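Local coordinates for protein poly-beta-1,6-N-acetyl-D-glucosamine N-deacetylase (Aggregatibacter actinomycetemcomitans, PDB 4U10) that probably removes N-acetyl groups from poly-beta-1,6-N-acetyl-D-glucosamine by hydrolysis, and binds zinc in this deacetylase part of a longer protein, at residues L7-V12 against L71-G76; V96-S101 against E140-T145. All blocks are in the same frame, centred on the assembly; numbering follows the deposited sequence.

Overall arrangement
From the N terminus, strand 3-13 is joined by contact 1 to strand 68-75. The loop closed this way holds 58 residues, including helices 31-42 and 51-58 and the short strand 47-48. Contact 2 opens later and pairs strand 95-99 with strand 139-141 across 38 residues, among them helix 127-135. The two loops follow in series and neither encloses the other. Strands 68-75 and 95-99 are neighbours, so the four strands run side by side, all parallel, in one sheet. Probable hydrogen bonds from Phe73 N to Val96 O and from Asp75 N to Ala98 O join the contacts. Asp75 and His144 bind one zinc ion, and a water links it to a second.

Contact 1. Residues L7-V12 against L71-G76. With ZN (zinc ion), chain D; ZN (zinc ion), chain C.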
ATOM      1  N   LEU A   7      -7.566   1.268   6.884  1.00 14.32           N
ATOM      2  CA  LEU A   7      -6.742   2.458   7.089  1.00 14.36           C
ATOM      3  C   LEU A   7      -5.455   2.413   6.272  1.00 14.71           C
ATOM      4  O   LEU A   7      -4.771   1.386   6.230  1.00 14.59           O
ATOM      5  CB  LEU A   7      -6.391   2.661   8.531  1.00 14.67           C
ATOM      6  CG  LEU A   7      -7.505   2.619   9.629  1.00 15.59           C
ATOM      7  CD1 LEU A   7      -6.947   2.997  11.015  1.00 14.74           C
ATOM      8  CD2 LEU A   7      -8.659   3.531   9.222  1.00 16.50           C
ATOM      9  N   ALA A   8      -5.108   3.517   5.617  1.00 13.82           N
ATOM     10  CA  ALA A   8      -3.871   3.548   4.792  1.00 13.02           C
ATOM     11  C   ALA A   8      -2.781   4.415   5.416  1.00 12.97           C
ATOM     12  O   ALA A   8      -2.895   5.655   5.436  1.00 13.91           O
ATOM     13  CB  ALA A   8      -4.198   4.056   3.374  1.00 13.89           C
ATOM     14  N   TYR A   9      -1.681   3.800   5.819  1.00 13.54           N
ATOM     15  CA  TYR A   9      -0.553   4.458   6.435  1.00 14.09           C
ATOM     16  C   TYR A   9       0.641   4.408   5.487  1.00 14.79           C
ATOM     17  O   TYR A   9       0.628   3.633   4.566  1.00 17.14           O
ATOM     18  CB  TYR A   9      -0.100   3.738   7.714  1.00 14.70           C
ATOM     19  CG  TYR A   9      -1.064   3.885   8.898  1.00 15.17           C
ATOM     20  CD1 TYR A   9      -0.955   4.943   9.796  1.00 15.07           C
ATOM     21  CD2 TYR A   9      -2.040   2.918   9.136  1.00 16.03           C
ATOM     22  CE1 TYR A   9      -1.870   5.059  10.857  1.00 16.52           C
ATOM     23  CE2 TYR A   9      -2.923   3.006  10.223  1.00 14.81           C
ATOM     24  CZ  TYR A   9      -2.859   4.044  11.053  1.00 14.47           C
ATOM     25  OH  TYR A   9      -3.789   4.116  12.104  1.00 17.69           O
ATOM     26  N   HIS A  10       1.641   5.258   5.707  1.00 14.57           N
ATOM     27  CA  HIS A  10       2.898   5.215   4.944  1.00 15.61           C
ATOM     28  C   HIS A  10       4.028   5.049   5.946  1.00 14.68           C
ATOM     29  O   HIS A  10       4.099   3.993   6.643  1.00 15.75           O
ATOM     30  CB  HIS A  10       2.993   6.462   4.049  1.00 15.55           C
ATOM     31  CG  HIS A  10       1.966   6.448   2.973  1.00 15.39           C
ATOM     32  ND1 HIS A  10       0.651   6.784   3.207  1.00 16.01           N
ATOM     33  CD2 HIS A  10       2.023   6.016   1.701  1.00 15.12           C
ATOM     34  CE1 HIS A  10      -0.058   6.601   2.115  1.00 15.82           C
ATOM     35  NE2 HIS A  10       0.754   6.146   1.177  1.00 16.95           N
ATOM     36  N   SER A  11       4.894   6.039   6.064  1.00 13.98           N
ATOM     37  CA  SER A  11       5.961   5.910   7.037  1.00 15.59           C
ATOM     38  C   SER A  11       5.495   6.346   8.420  1.00 15.61           C
ATOM     39  O   SER A  11       4.617   7.233   8.556  1.00 16.54           O
ATOM     40  CB  SER A  11       7.190   6.674   6.622  1.00 15.35           C
ATOM     41  OG  SER A  11       8.259   6.169   7.297  1.00 16.60           O
ATOM     42  N   VAL A  12       6.135   5.732   9.418  1.00 15.46           N
ATOM     43  CA  VAL A  12       5.918   5.946  10.856  1.00 15.71           C
ATOM     44  C   VAL A  12       7.310   6.002  11.526  1.00 16.15           C
ATOM     45  O   VAL A  12       8.128   5.120  11.368  1.00 17.24           O
ATOM     46  CB  VAL A  12       5.035   4.888  11.537  1.00 14.79           C
ATOM     47  CG1 VAL A  12       4.799   5.250  13.013  1.00 15.98           C
ATOM     48  CG2 VAL A  12       3.670   4.781  10.874  1.00 14.02           C
ATOM     49  N   LEU A  71      -5.560  -2.907   8.508  1.00 15.59           N
ATOM     50  CA  LEU A  71      -4.502  -1.894   8.550  1.00 14.85           C
ATOM     51  C   LEU A  71      -3.596  -2.104   7.350  1.00 16.04           C
ATOM     52  O   LEU A  71      -3.248  -3.210   7.103  1.00 15.95           O
ATOM     53  CB  LEU A  71      -3.638  -2.086   9.803  1.00 16.92           C
ATOM     54  CG  LEU A  71      -4.317  -1.985  11.157  1.00 16.28           C
ATOM     55  CD1 LEU A  71      -3.336  -2.260  12.302  1.00 16.31           C
ATOM     56  CD2 LEU A  71      -4.992  -0.651  11.345  1.00 16.81           C
ATOM     57  N   SER A  72      -3.167  -1.027   6.660  1.00 15.20           N
ATOM     58  CA  SER A  72      -2.337  -1.122   5.463  1.00 15.55           C
ATOM     59  C   SER A  72      -1.201  -0.081   5.450  1.00 16.52           C
ATOM     60  O   SER A  72      -1.405   1.056   5.907  1.00 15.84           O
ATOM     61  CB  SER A  72      -3.184  -1.033   4.194  1.00 16.45           C
ATOM     62  OG  SER A  72      -3.865   0.210   4.041  1.00 14.63           O
ATOM     63  N   PHE A  73      -0.005  -0.511   4.998  1.00 14.59           N
ATOM     64  CA  PHE A  73       1.174   0.329   5.029  1.00 14.82           C
ATOM     65  C   PHE A  73       1.807   0.277   3.663  1.00 14.34           C
ATOM     66  O   PHE A  73       1.997  -0.811   3.089  1.00 14.18           O
ATOM     67  CB  PHE A  73       2.177  -0.103   6.085  1.00 14.10           C
ATOM     68  CG  PHE A  73       1.625  -0.059   7.475  1.00 13.33           C
ATOM     69  CD1 PHE A  73       0.885  -1.135   7.989  1.00 13.04           C
ATOM     70  CD2 PHE A  73       1.862   1.037   8.300  1.00 13.38           C
ATOM     71  CE1 PHE A  73       0.339  -1.049   9.271  1.00 12.94           C
ATOM     72  CE2 PHE A  73       1.335   1.101   9.560  1.00 12.42           C
ATOM     73  CZ  PHE A  73       0.554   0.065  10.043  1.00 12.74           C
ATOM     74  N   ASP A  74       1.966   1.459   3.077  1.00 14.27           N
ATOM     75  CA  ASP A  74       2.456   1.593   1.699  1.00 15.51           C
ATOM     76  C   ASP A  74       3.917   2.051   1.602  1.00 15.92           C
ATOM     77  O   ASP A  74       4.337   2.945   2.342  1.00 14.79           O
ATOM     78  CB  ASP A  74       1.682   2.633   0.895  1.00 14.98           C
ATOM     79  CG  ASP A  74       0.218   2.295   0.644  1.00 14.39           C
ATOM     80  OD1 ASP A  74      -0.269   1.197   0.982  1.00 11.80           O
ATOM     81  OD2 ASP A  74      -0.435   3.181   0.000  1.00 12.63           O
ATOM     82  N   ASP A  75       4.627   1.420   0.639  1.00 15.21           N
ATOM     83  CA  ASP A  75       5.780   1.907  -0.117  1.00 16.46           C
ATOM     84  C   ASP A  75       7.054   1.098   0.059  1.00 16.30           C
ATOM     85  O   ASP A  75       7.848   1.061  -0.848  1.00 16.99           O
ATOM     86  CB  ASP A  75       6.128   3.381   0.129  1.00 16.60           C
ATOM     87  CG  ASP A  75       5.169   4.303  -0.488  1.00 17.52           C
ATOM     88  OD1 ASP A  75       4.105   3.892  -0.973  1.00 17.31           O
ATOM     89  OD2 ASP A  75       5.512   5.493  -0.523  1.00 21.02           O
ATOM     90  N   GLY A  76       7.203   0.408   1.181  1.00 16.96           N
ATOM     91  CA  GLY A  76       8.435  -0.334   1.464  1.00 17.52           C
ATOM     92  C   GLY A  76       9.414   0.373   2.337  1.00 17.71           C
ATOM     93  O   GLY A  76      10.568  -0.053   2.391  1.00 18.98           O
TER
HETATM   94 ZN    ZN D 402       0.085   5.118  -0.595  1.00 14.71          ZN
HETATM   95 ZN    ZN C 401       2.993   4.558  -2.361  1.00 14.83          ZN
HETATM   96  O   HOH W   1       1.308   5.361  -2.160  1.00  6.17           O
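His10 and Asp74 meet across a zinc ion (chain D). NE2 of His10 and OD2 of Asp74 both bind this metal, the carboxylate oxygen at 2.1 Å. The imidazole and carboxylate planes are 86° apart. Water 1 lies in the imidazole plane and binds both zincs, its O 1.9 Å from the zinc of chain C. Asp75 OD1 binds the chain C ion, and His144 and His149 complete its protein ligands. This Asp-His-His site is the metal site of polysaccharide deacetylases. The neighbouring zinc on His10 and Asp74 may relate to the zinc inhibition of this enzyme. Arg247 forms a salt bridge with Asp74 OD1.

Behind the metals the two strands pair in parallel. Asp74 N donates to Tyr9 O at 3.0 Å, and Tyr9 N to Ser72 O at 2.8 Å. Leu7 O takes two bonds from Ser72, one from N and a 2.6 Å bond from OG. Ser72 chi1 of 63° brings OG in above the Leu7 carbonyl plane. The Tyr9 and Phe73 rings are nearly parallel, at 17°, but slid apart. Their closest side-chain touch is Phe73 CD2 on Tyr9 CB, 3.4 Å. Leu7 CD1 touches Leu71 CD2 on this same face. Helix 31-42 packs there against Tyr9 and Leu71, and His37 ND1 is hydrogen-bonded to Tyr9 OH. Helix 79-91 packs on Phe73, and strand 95-99 lies alongside strand 68-75.

Contact 2. Residues V96-S101 against E140-T145; sequences VFAPVS and EIASHT. With ZN (zinc ion), chain C.
Thr145 O takes two donors. Water 2 donates to it at 2.7 Å, and Ser101 N adds a weak bond. The same water donates to Pro99 O at 2.7 Å and accepts from His144 N, stitching the segments together beyond their paired strands. An ST turn shapes this end, with Thr145 N donating to Ser143 OG at 3.1 Å. Ser143 OG is also hydrogen-bonded to Ser191 OG on helix 177-199. Val100, at the N-cap position of helix 101-104, sets CG2 3.8 Å from CD2 of His144.

His144 packs its CB against Ala98 O at 3.3 Å. Its chi1 of -158°, CG anti to the backbone N, brings CG close to the same oxygen. Its ND1 is hydrogen-bonded to Val207 O, and NE2 binds a zinc ion (chain C) at 2.1 Å, beside Asp75. The turn after strand 139-141 thus delivers one of the site's two histidines.

The strands form a beta-alpha-beta unit of the deacetylase domain, with helix 127-135 in the connection. Phe97 N donates to Glu140 O nearly along the C=O axis, and Ala142 N returns a bond to Phe97 O at 2.8 Å. On one face Val96 CG1 meets Ala142 CB at 3.8 Å. On the other, Ile141 CD1 meets the edge of the Phe97 ring at Phe97 CD2, while Pro99 CD sits over one ring face, toward its rim. Helix 127-135 packs on both Phe97 and Ile141, and Arg204 forms a salt bridge with Glu140.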
ATOM      1  N   VAL A  96      -1.516  -5.366   6.048  1.00 13.68           N
ATOM      2  CA  VAL A  96      -1.105  -5.482   4.687  1.00 14.02           C
ATOM      3  C   VAL A  96       0.046  -4.493   4.456  1.00 14.90           C
ATOM      4  O   VAL A  96      -0.041  -3.344   4.866  1.00 16.63           O
ATOM      5  CB  VAL A  96      -2.273  -5.152   3.748  1.00 12.57           C
ATOM      6  CG1 VAL A  96      -1.780  -5.123   2.314  1.00 13.54           C
ATOM      7  CG2 VAL A  96      -3.375  -6.174   3.903  1.00 12.77           C
ATOM      8  N   PHE A  97       1.108  -4.947   3.822  1.00 13.95           N
ATOM      9  CA  PHE A  97       2.279  -4.110   3.527  1.00 14.71           C
ATOM     10  C   PHE A  97       2.463  -4.160   1.993  1.00 14.69           C
ATOM     11  O   PHE A  97       2.472  -5.258   1.408  1.00 15.55           O
ATOM     12  CB  PHE A  97       3.486  -4.719   4.218  1.00 14.81           C
ATOM     13  CG  PHE A  97       4.808  -4.017   3.974  1.00 14.52           C
ATOM     14  CD1 PHE A  97       4.930  -2.649   4.075  1.00 13.93           C
ATOM     15  CD2 PHE A  97       5.977  -4.767   3.740  1.00 14.67           C
ATOM     16  CE1 PHE A  97       6.180  -2.053   3.897  1.00 13.97           C
ATOM     17  CE2 PHE A  97       7.237  -4.148   3.627  1.00 13.95           C
ATOM     18  CZ  PHE A  97       7.306  -2.802   3.660  1.00 13.66           C
ATOM     19  N   ALA A  98       2.629  -2.990   1.361  1.00 13.44           N
ATOM     20  CA  ALA A  98       2.774  -2.879  -0.068  1.00 12.60           C
ATOM     21  C   ALA A  98       4.069  -2.165  -0.510  1.00 13.12           C
ATOM     22  O   ALA A  98       4.109  -0.952  -0.843  1.00 11.60           O
ATOM     23  CB  ALA A  98       1.546  -2.234  -0.656  1.00 14.22           C
ATOM     24  N   PRO A  99       5.163  -2.949  -0.517  1.00 13.23           N
ATOM     25  CA  PRO A  99       6.407  -2.362  -0.982  1.00 13.40           C
ATOM     26  C   PRO A  99       6.512  -2.255  -2.518  1.00 14.05           C
ATOM     27  O   PRO A  99       6.067  -3.127  -3.254  1.00 14.08           O
ATOM     28  CB  PRO A  99       7.446  -3.334  -0.392  1.00 14.78           C
ATOM     29  CG  PRO A  99       6.739  -4.696  -0.594  1.00 14.17           C
ATOM     30  CD  PRO A  99       5.303  -4.374  -0.191  1.00 12.80           C
ATOM     31  N   VAL A 100       7.110  -1.173  -3.023  1.00 13.08           N
ATOM     32  CA  VAL A 100       7.412  -1.116  -4.401  1.00 11.92           C
ATOM     33  C   VAL A 100       8.515  -2.126  -4.708  1.00 12.87           C
ATOM     34  O   VAL A 100       9.613  -2.008  -4.201  1.00 13.35           O
ATOM     35  CB  VAL A 100       7.856   0.281  -4.791  1.00 12.17           C
ATOM     36  CG1 VAL A 100       8.194   0.301  -6.286  1.00 11.83           C
ATOM     37  CG2 VAL A 100       6.760   1.321  -4.468  1.00 12.72           C
ATOM     38  N   SER A 101       8.239  -3.159  -5.497  1.00 13.61           N
ATOM     39  CA  SER A 101       9.220  -4.243  -5.677  1.00 13.74           C
ATOM     40  C   SER A 101      10.540  -3.916  -6.377  1.00 13.45           C
ATOM     41  O   SER A 101      11.566  -4.522  -6.050  1.00 13.94           O
ATOM     42  CB  SER A 101       8.534  -5.477  -6.232  1.00 13.78           C
ATOM     43  OG  SER A 101       7.717  -5.223  -7.369  1.00 13.89           O
ATOM     44  N   GLU A 140       0.591  -9.447   5.464  1.00 15.54           N
ATOM     45  CA  GLU A 140       0.304  -9.870   4.110  1.00 16.19           C
ATOM     46  C   GLU A 140       1.084  -8.936   3.149  1.00 15.66           C
ATOM     47  O   GLU A 140       1.016  -7.702   3.306  1.00 13.73           O
ATOM     48  CB  GLU A 140      -1.194  -9.683   3.874  1.00 19.41           C
ATOM     49  CG  GLU A 140      -1.692  -9.778   2.423  1.00 19.87           C
ATOM     50  CD  GLU A 140      -2.263 -11.131   2.100  1.00 20.40           C
ATOM     51  OE1 GLU A 140      -2.678 -11.813   3.030  1.00 19.48           O
ATOM     52  OE2 GLU A 140      -2.296 -11.502   0.944  1.00 19.39           O
ATOM     53  N   ILE A 141       1.859  -9.525   2.228  1.00 14.82           N
ATOM     54  CA  ILE A 141       2.558  -8.767   1.161  1.00 15.09           C
ATOM     55  C   ILE A 141       1.710  -8.502  -0.096  1.00 14.09           C
ATOM     56  O   ILE A 141       1.326  -9.391  -0.792  1.00 13.30           O
ATOM     57  CB  ILE A 141       3.890  -9.407   0.776  1.00 15.84           C
ATOM     58  CG1 ILE A 141       4.645  -9.812   2.017  1.00 17.40           C
ATOM     59  CG2 ILE A 141       4.741  -8.391   0.010  1.00 16.19           C
ATOM     60  CD1 ILE A 141       4.828  -8.683   3.054  1.00 17.48           C
ATOM     61  N   ALA A 142       1.401  -7.237  -0.339  1.00 14.10           N
ATOM     62  CA  ALA A 142       0.714  -6.816  -1.541  1.00 13.41           C
ATOM     63  C   ALA A 142       1.658  -6.128  -2.486  1.00 13.81           C
ATOM     64  O   ALA A 142       2.718  -5.641  -2.096  1.00 13.16           O
ATOM     65  CB  ALA A 142      -0.384  -5.879  -1.179  1.00 14.22           C
ATOM     66  N   SER A 143       1.242  -6.017  -3.733  1.00 13.43           N
ATOM     67  CA  SER A 143       1.988  -5.220  -4.696  1.00 12.50           C
ATOM     68  C   SER A 143       1.638  -3.764  -4.586  1.00 13.86           C
ATOM     69  O   SER A 143       0.474  -3.392  -4.233  1.00 13.09           O
ATOM     70  CB  SER A 143       1.644  -5.694  -6.102  1.00 13.95           C
ATOM     71  OG  SER A 143       2.317  -4.974  -7.088  1.00 15.22           O
ATOM     72  N   HIS A 144       2.616  -2.927  -5.000  1.00 14.25           N
ATOM     73  CA  HIS A 144       2.463  -1.482  -5.142  1.00 12.38           C
ATOM     74  C   HIS A 144       3.209  -1.083  -6.421  1.00 12.02           C
ATOM     75  O   HIS A 144       3.749   0.029  -6.523  1.00 11.90           O
ATOM     76  CB  HIS A 144       3.101  -0.803  -3.942  1.00 12.08           C
ATOM     77  CG  HIS A 144       2.625   0.591  -3.635  1.00 12.70           C
ATOM     78  ND1 HIS A 144       1.314   1.009  -3.746  1.00 13.07           N
ATOM     79  CD2 HIS A 144       3.281   1.597  -3.015  1.00 13.21           C
ATOM     80  CE1 HIS A 144       1.206   2.234  -3.286  1.00 14.15           C
ATOM     81  NE2 HIS A 144       2.385   2.604  -2.815  1.00 14.72           N
ATOM     82  N   THR A 145       3.090  -1.950  -7.430  1.00 12.01           N
ATOM     83  CA  THR A 145       3.729  -1.912  -8.759  1.00 12.74           C
ATOM     84  C   THR A 145       5.181  -2.290  -8.611  1.00 13.47           C
ATOM     85  O   THR A 145       5.649  -2.392  -7.509  1.00 14.85           O
ATOM     86  CB  THR A 145       3.583  -0.560  -9.537  1.00 12.55           C
ATOM     87  OG1 THR A 145       4.465   0.391  -8.954  1.00 13.45           O
ATOM     88  CG2 THR A 145       2.145  -0.034  -9.404  1.00 12.56           C
TER
HETATM   89 ZN    ZN C 401       2.993   4.558  -2.361  1.00 14.83          ZN
HETATM   90  O   HOH W   2       5.228  -4.217  -5.528  1.00 14.60           O
HETATM   91  O   HOH W   1       1.308   5.361  -2.160  1.00  6.17           O